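Local coordinates for transcriptional activator, putative, Baf family (Campylobacter jejuni, PDB 2NRH), which probably phosphorylates pantothenate with ATP, the first step of coenzyme A biosynthesis, as a homodimeric type III pantothenate kinase, at residues Tyr40-Asn44 against Glu45-Glu49; Leu73-Asp76 against Arg77-Ala80. The protein carries 2 engineered substitutions. All blocks are in the same frame, centred on the assembly; numbering follows the deposited sequence.

Contact 1 of 2, residues Tyr40-Asn44 against Glu45-Glu49; sequences YINVN and EHLKE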
ATOM      1  N   TYR B  40      12.631   8.569  27.656  1.00 54.38           N
ATOM      2  CA  TYR B  40      11.682   8.443  26.587  1.00 53.04           C
ATOM      3  C   TYR B  40      12.215   8.901  25.241  1.00 52.85           C
ATOM      4  O   TYR B  40      13.180   9.658  25.179  1.00 53.44           O
ATOM      5  CB  TYR B  40      10.383   9.162  26.957  1.00 51.57           C
ATOM      6  CG  TYR B  40      10.419  10.656  26.832  1.00 52.03           C
ATOM      7  CD1 TYR B  40       9.995  11.273  25.659  1.00 52.54           C
ATOM      8  CD2 TYR B  40      10.872  11.476  27.893  1.00 51.85           C
ATOM      9  CE1 TYR B  40      10.009  12.675  25.518  1.00 50.75           C
ATOM     10  CE2 TYR B  40      10.888  12.879  27.764  1.00 50.63           C
ATOM     11  CZ  TYR B  40      10.451  13.472  26.579  1.00 52.08           C
ATOM     12  OH  TYR B  40      10.462  14.841  26.421  1.00 47.50           O
ATOM     13  N   ILE B  41      11.574   8.415  24.177  1.00 51.44           N
ATOM     14  CA  ILE B  41      11.513   9.083  22.855  1.00 48.29           C
ATOM     15  C   ILE B  41      10.018   9.285  22.450  1.00 47.47           C
ATOM     16  O   ILE B  41       9.109   8.557  22.876  1.00 46.29           O
ATOM     17  CB  ILE B  41      12.244   8.291  21.798  1.00 48.03           C
ATOM     18  CG1 ILE B  41      11.533   6.956  21.521  1.00 46.94           C
ATOM     19  CG2 ILE B  41      13.726   8.081  22.199  1.00 47.12           C
ATOM     20  CD1 ILE B  41      12.205   6.136  20.467  1.00 45.92           C
ATOM     21  N   ASN B  42       9.762  10.278  21.616  1.00 47.09           N
ATOM     22  CA  ASN B  42       8.385  10.656  21.289  1.00 46.15           C
ATOM     23  C   ASN B  42       8.295  11.185  19.857  1.00 44.61           C
ATOM     24  O   ASN B  42       9.109  12.002  19.467  1.00 42.20           O
ATOM     25  CB  ASN B  42       7.881  11.700  22.313  1.00 45.99           C
ATOM     26  CG  ASN B  42       6.600  12.350  21.872  1.00 46.97           C
ATOM     27  OD1 ASN B  42       5.604  11.664  21.615  1.00 47.57           O
ATOM     28  ND2 ASN B  42       6.604  13.680  21.784  1.00 45.26           N
ATOM     29  N   VAL B  43       7.324  10.680  19.086  1.00 44.77           N
ATOM     30  CA  VAL B  43       7.011  11.210  17.747  1.00 44.94           C
ATOM     31  C   VAL B  43       5.668  11.931  17.764  1.00 45.58           C
ATOM     32  O   VAL B  43       5.253  12.500  16.801  1.00 46.16           O
ATOM     33  CB  VAL B  43       6.993  10.101  16.597  1.00 45.41           C
ATOM     34  CG1 VAL B  43       8.353   9.453  16.457  1.00 41.90           C
ATOM     35  CG2 VAL B  43       5.853   9.069  16.800  1.00 44.30           C
ATOM     36  N   ASN B  44       4.991  11.899  18.883  1.00 46.54           N
ATOM     37  CA  ASN B  44       3.720  12.543  18.973  1.00 48.54           C
ATOM     38  C   ASN B  44       3.868  14.085  19.202  1.00 49.73           C
ATOM     39  O   ASN B  44       4.271  14.560  20.278  1.00 48.64           O
ATOM     40  CB  ASN B  44       2.907  11.865  20.088  1.00 47.30           C
ATOM     41  CG  ASN B  44       1.475  12.280  20.089  1.00 47.11           C
ATOM     42  OD1 ASN B  44       1.149  13.449  19.820  1.00 48.36           O
ATOM     43  ND2 ASN B  44       0.583  11.334  20.403  1.00 43.91           N
ATOM     44  N   GLU B  45       3.510  14.858  18.202  1.00 51.08           N
ATOM     45  CA  GLU B  45       3.742  16.292  18.290  1.00 53.70           C
ATOM     46  C   GLU B  45       2.814  16.908  19.329  1.00 53.62           C
ATOM     47  O   GLU B  45       3.067  18.015  19.865  1.00 53.74           O
ATOM     48  CB  GLU B  45       3.413  16.891  16.950  1.00 55.57           C
ATOM     49  CG  GLU B  45       4.266  16.320  15.803  1.00 63.52           C
ATOM     50  CD  GLU B  45       5.622  16.953  15.786  1.00 72.12           C
ATOM     51  OE1 GLU B  45       5.677  18.210  15.880  1.00 76.18           O
ATOM     52  OE2 GLU B  45       6.622  16.199  15.710  1.00 77.50           O
ATOM     53  N   HIS B  46       1.726  16.189  19.576  1.00 52.06           N
ATOM     54  CA  HIS B  46       0.689  16.652  20.425  1.00 51.77           C
ATOM     55  C   HIS B  46       1.083  16.537  21.894  1.00 52.19           C
ATOM     56  O   HIS B  46       0.451  17.163  22.738  1.00 52.42           O
ATOM     57  CB  HIS B  46      -0.613  15.903  20.098  1.00 50.55           C
ATOM     58  CG  HIS B  46      -1.119  16.188  18.722  1.00 49.63           C
ATOM     59  ND1 HIS B  46      -1.647  17.407  18.358  1.00 51.69           N
ATOM     60  CD2 HIS B  46      -1.118  15.434  17.603  1.00 51.57           C
ATOM     61  CE1 HIS B  46      -1.984  17.378  17.082  1.00 54.73           C
ATOM     62  NE2 HIS B  46      -1.647  16.198  16.589  1.00 50.83           N
ATOM     63  N   LEU B  47       2.114  15.752  22.208  1.00 52.44           N
ATOM     64  CA  LEU B  47       2.394  15.437  23.597  1.00 54.04           C
ATOM     65  C   LEU B  47       3.621  16.127  24.096  1.00 55.04           C
ATOM     66  O   LEU B  47       4.037  15.903  25.242  1.00 54.76           O
ATOM     67  CB  LEU B  47       2.506  13.913  23.875  1.00 53.79           C
ATOM     68  CG  LEU B  47       1.370  12.898  23.602  1.00 55.33           C
ATOM     69  CD1 LEU B  47       1.812  11.517  23.971  1.00 51.54           C
ATOM     70  CD2 LEU B  47       0.039  13.226  24.277  1.00 57.43           C
ATOM     71  N   LYS B  48       4.223  16.939  23.237  1.00 57.14           N
ATOM     72  CA  LYS B  48       5.431  17.673  23.601  1.00 59.72           C
ATOM     73  C   LYS B  48       5.345  18.616  24.849  1.00 61.03           C
ATOM     74  O   LYS B  48       6.227  18.585  25.696  1.00 62.01           O
ATOM     75  CB  LYS B  48       6.006  18.368  22.382  1.00 60.50           C
ATOM     76  CG  LYS B  48       6.622  17.383  21.382  1.00 60.30           C
ATOM     77  CD  LYS B  48       7.382  18.151  20.311  1.00 66.70           C
ATOM     78  CE  LYS B  48       7.667  17.342  18.991  1.00 67.79           C
ATOM     79  NZ  LYS B  48       7.999  15.878  19.098  1.00 70.12           N
ATOM     80  N   GLU B  49       4.274  19.403  24.975  1.00 61.64           N
ATOM     81  CA  GLU B  49       4.029  20.252  26.143  1.00 62.18           C
ATOM     82  C   GLU B  49       3.839  19.411  27.418  1.00 61.32           C
ATOM     83  O   GLU B  49       4.401  19.676  28.490  1.00 59.09           O
ATOM     84  CB  GLU B  49       2.749  21.046  25.893  1.00 63.41           C
ATOM     85  CG  GLU B  49       2.914  22.561  25.745  1.00 70.01           C
ATOM     86  CD  GLU B  49       2.436  23.335  26.992  1.00 77.67           C
ATOM     87  OE1 GLU B  49       3.002  23.111  28.094  1.00 80.03           O
ATOM     88  OE2 GLU B  49       1.510  24.183  26.858  1.00 81.21           O
TER
HETATM   89  O   HOH W   1       9.243  15.041  22.199  1.00 53.11           O
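With chi1 at -169°, Asn44 swings its amide away from its own backbone N and beside its carbonyl carbon, which brings OD1 to the backbone N of His46 and lays the amide against Leu47. Asn42 is likewise anti (chi1 168°), and its amide is carried to the backbone of Asn44 and to Lys48. His46 N donates to Asn44 OD1 at 2.8 Å in the plane of the side-chain carbonyl, though the N-H is bent to 134°. The imidazole stands nearly perpendicular to this amide. Leu47 CG rests 3.6 Å from Asn44 CG, the two side chains slanting across one another, while Asn44 ND2 donates a hydrogen bond to Gly9 O.

The backbone carbonyl of Asn44 is gripped twice: Leu47 N reaches Asn44 O at 3.1 Å along an almost straight N-H, and Asn42 ND2 reaches the same oxygen at 2.9 Å from the opposite face of the carbonyl plane. Asn42 OD1 meanwhile accepts from Asn44 N at 2.8 Å, so both ends of the Asn42 amide are bonded to the backbone of one residue and its rotation is fixed. Lys48 CG passes 3.7 Å from Asn42 ND2, which also donates to a water, and the Lys48 ammonium makes a long salt bridge to Glu45.

Leu47 also packs on Ile8 and on helix 26-30. The Asn42 bond to Asn44 N forms an Asx turn, placed where strand 38-42 gives way to helix 48-53 in a beta-alpha-beta unit of the ASKHA-type nucleotide-binding fold, beside the predicted ATP-binding loop.

Contact 2 of 2, residues Leu73-Asp76 against Arg77-Ala80; sequences LGID and RIAA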
ATOM      1  N   LEU B  73      13.979  12.640   9.813  1.00 52.66           N
ATOM      2  CA  LEU B  73      13.835  11.208  10.159  1.00 50.22           C
ATOM      3  C   LEU B  73      13.234  11.018  11.579  1.00 48.81           C
ATOM      4  O   LEU B  73      13.638  11.716  12.528  1.00 49.87           O
ATOM      5  CB  LEU B  73      15.192  10.529  10.039  1.00 50.09           C
ATOM      6  CG  LEU B  73      15.219   9.003  10.228  1.00 50.18           C
ATOM      7  CD1 LEU B  73      14.191   8.249   9.317  1.00 44.48           C
ATOM      8  CD2 LEU B  73      16.630   8.546   9.971  1.00 46.80           C
ATOM      9  N   GLY B  74      12.242  10.136  11.732  1.00 47.00           N
ATOM     10  CA  GLY B  74      11.573   9.969  13.024  1.00 44.64           C
ATOM     11  C   GLY B  74      12.511   9.329  14.031  1.00 45.10           C
ATOM     12  O   GLY B  74      13.296   8.419  13.706  1.00 43.89           O
ATOM     13  N   ILE B  75      12.456   9.818  15.261  1.00 45.80           N
ATOM     14  CA  ILE B  75      13.299   9.264  16.352  1.00 45.87           C
ATOM     15  C   ILE B  75      13.020   7.787  16.574  1.00 45.53           C
ATOM     16  O   ILE B  75      13.884   7.004  17.018  1.00 45.81           O
ATOM     17  CB  ILE B  75      13.191  10.135  17.682  1.00 45.12           C
ATOM     18  CG1 ILE B  75      14.283   9.717  18.683  1.00 48.07           C
ATOM     19  CG2 ILE B  75      11.816  10.025  18.343  1.00 43.21           C
ATOM     20  CD1 ILE B  75      15.631   9.382  18.030  1.00 47.87           C
ATOM     21  N   ASP B  76      11.794   7.389  16.289  1.00 45.40           N
ATOM     22  CA  ASP B  76      11.476   5.950  16.381  1.00 45.72           C
ATOM     23  C   ASP B  76      12.259   5.060  15.405  1.00 45.04           C
ATOM     24  O   ASP B  76      12.719   3.982  15.756  1.00 44.93           O
ATOM     25  CB  ASP B  76       9.973   5.719  16.259  1.00 44.81           C
ATOM     26  CG  ASP B  76       9.397   6.249  14.964  1.00 48.96           C
ATOM     27  OD1 ASP B  76       9.944   7.192  14.285  1.00 50.59           O
ATOM     28  OD2 ASP B  76       8.333   5.709  14.618  1.00 56.71           O
ATOM     29  N   ARG B  77      12.386   5.507  14.161  1.00 46.54           N
ATOM     30  CA  ARG B  77      13.213   4.822  13.152  1.00 46.49           C
ATOM     31  C   ARG B  77      14.706   4.903  13.511  1.00 47.88           C
ATOM     32  O   ARG B  77      15.420   3.918  13.383  1.00 49.21           O
ATOM     33  CB  ARG B  77      12.934   5.426  11.782  1.00 46.13           C
ATOM     34  CG  ARG B  77      11.482   5.190  11.398  1.00 45.24           C
ATOM     35  CD  ARG B  77      11.037   5.950  10.145  1.00 45.74           C
ATOM     36  NE  ARG B  77      11.721   5.579   8.925  1.00 44.63           N
ATOM     37  CZ  ARG B  77      11.639   6.257   7.784  1.00 46.66           C
ATOM     38  NH1 ARG B  77      10.835   7.299   7.661  1.00 49.92           N
ATOM     39  NH2 ARG B  77      12.301   5.843   6.723  1.00 50.35           N
ATOM     40  N   ILE B  78      15.173   6.066  13.958  1.00 48.00           N
ATOM     41  CA  ILE B  78      16.538   6.190  14.405  1.00 50.04           C
ATOM     42  C   ILE B  78      16.861   5.136  15.495  1.00 51.02           C
ATOM     43  O   ILE B  78      17.809   4.369  15.351  1.00 50.75           O
ATOM     44  CB  ILE B  78      16.877   7.648  14.876  1.00 50.12           C
ATOM     45  CG1 ILE B  78      16.973   8.568  13.672  1.00 47.69           C
ATOM     46  CG2 ILE B  78      18.206   7.669  15.669  1.00 51.52           C
ATOM     47  CD1 ILE B  78      16.976  10.053  13.955  1.00 49.70           C
ATOM     48  N   ALA B  79      16.048   5.102  16.558  1.00 51.22           N
ATOM     49  CA  ALA B  79      16.253   4.203  17.662  1.00 50.94           C
ATOM     50  C   ALA B  79      16.231   2.729  17.252  1.00 51.78           C
ATOM     51  O   ALA B  79      16.911   1.904  17.876  1.00 52.16           O
ATOM     52  CB  ALA B  79      15.194   4.472  18.764  1.00 51.22           C
ATOM     53  N   ALA B  80      15.433   2.372  16.250  1.00 51.75           N
ATOM     54  CA  ALA B  80      15.397   0.961  15.779  1.00 51.75           C
ATOM     55  C   ALA B  80      16.579   0.605  14.905  1.00 51.97           C
ATOM     56  O   ALA B  80      16.944  -0.580  14.829  1.00 52.28           O
ATOM     57  CB  ALA B  80      14.121   0.637  15.034  1.00 49.98           C
TER
HETATM   58  O   HOH W   2       9.773   9.834   9.541  1.00 56.29           O
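Leu73 and Arg77 cross at about a right angle, the leucine methyl CD1 sitting over the centre of one face of the guanidinium, 3.6 Å from Arg77 CZ. A bend at chi3 (63°) turns the arginine chain under this methyl. The group is also held by its nitrogens: NH2 forms a salt bridge with Asp99 and NH1 is hydrogen-bonded to Tyr70 OH, so apolar cover and polar anchors together fix its plane. The other leucine branch, CD2, lies obliquely against Ile78, 3.7 Å from CG1. Ile75 meets Ile78 from a different side, crossing it at about a right angle with CD1 3.8 Å from Ile78 CB.

The Asp76 carboxylate is turned nearly perpendicular to the Arg77 guanidinium, and their charged atoms do not touch. In the backbone, Ile78 N donates to Gly74 O at 3.0 Å and Ala79 N to Ile75 O at 2.9 Å, i to i+4 bonds of the opening helical turn.

Gly74 occupies the N-cap of helix 75-81, and Gly74 to Arg77 are, with Tyr70, predicted to bind the substrate, with Asp76 the probable proton acceptor, consistent with the first helical turn forming part of the active site of a type III pantothenate kinase.

Contact 1 closes at Glu49 before contact 2 opens at Leu73, yet their centres lie about 13 Å apart. Contact 1 leads out of strand 38-42, in the mixed sheet that also holds strand 4-8; contact 2 starts helix 75-81, which packs on strand 38-42, while Arg77 in it and Leu73 just before it meet strand 105-113 of the second sheet. They touch directly: Val43 CG1 lies 3.5 Å from Asp76 OD1, and Ile41 CD1 is 3.8 Å from Ala79 CB. The turn after strand 38-42, beside the predicted ATP-binding loop, is thereby packed against the predicted pantothenate site and its probable catalytic aspartate, consistent with a shared cleft between the sheets.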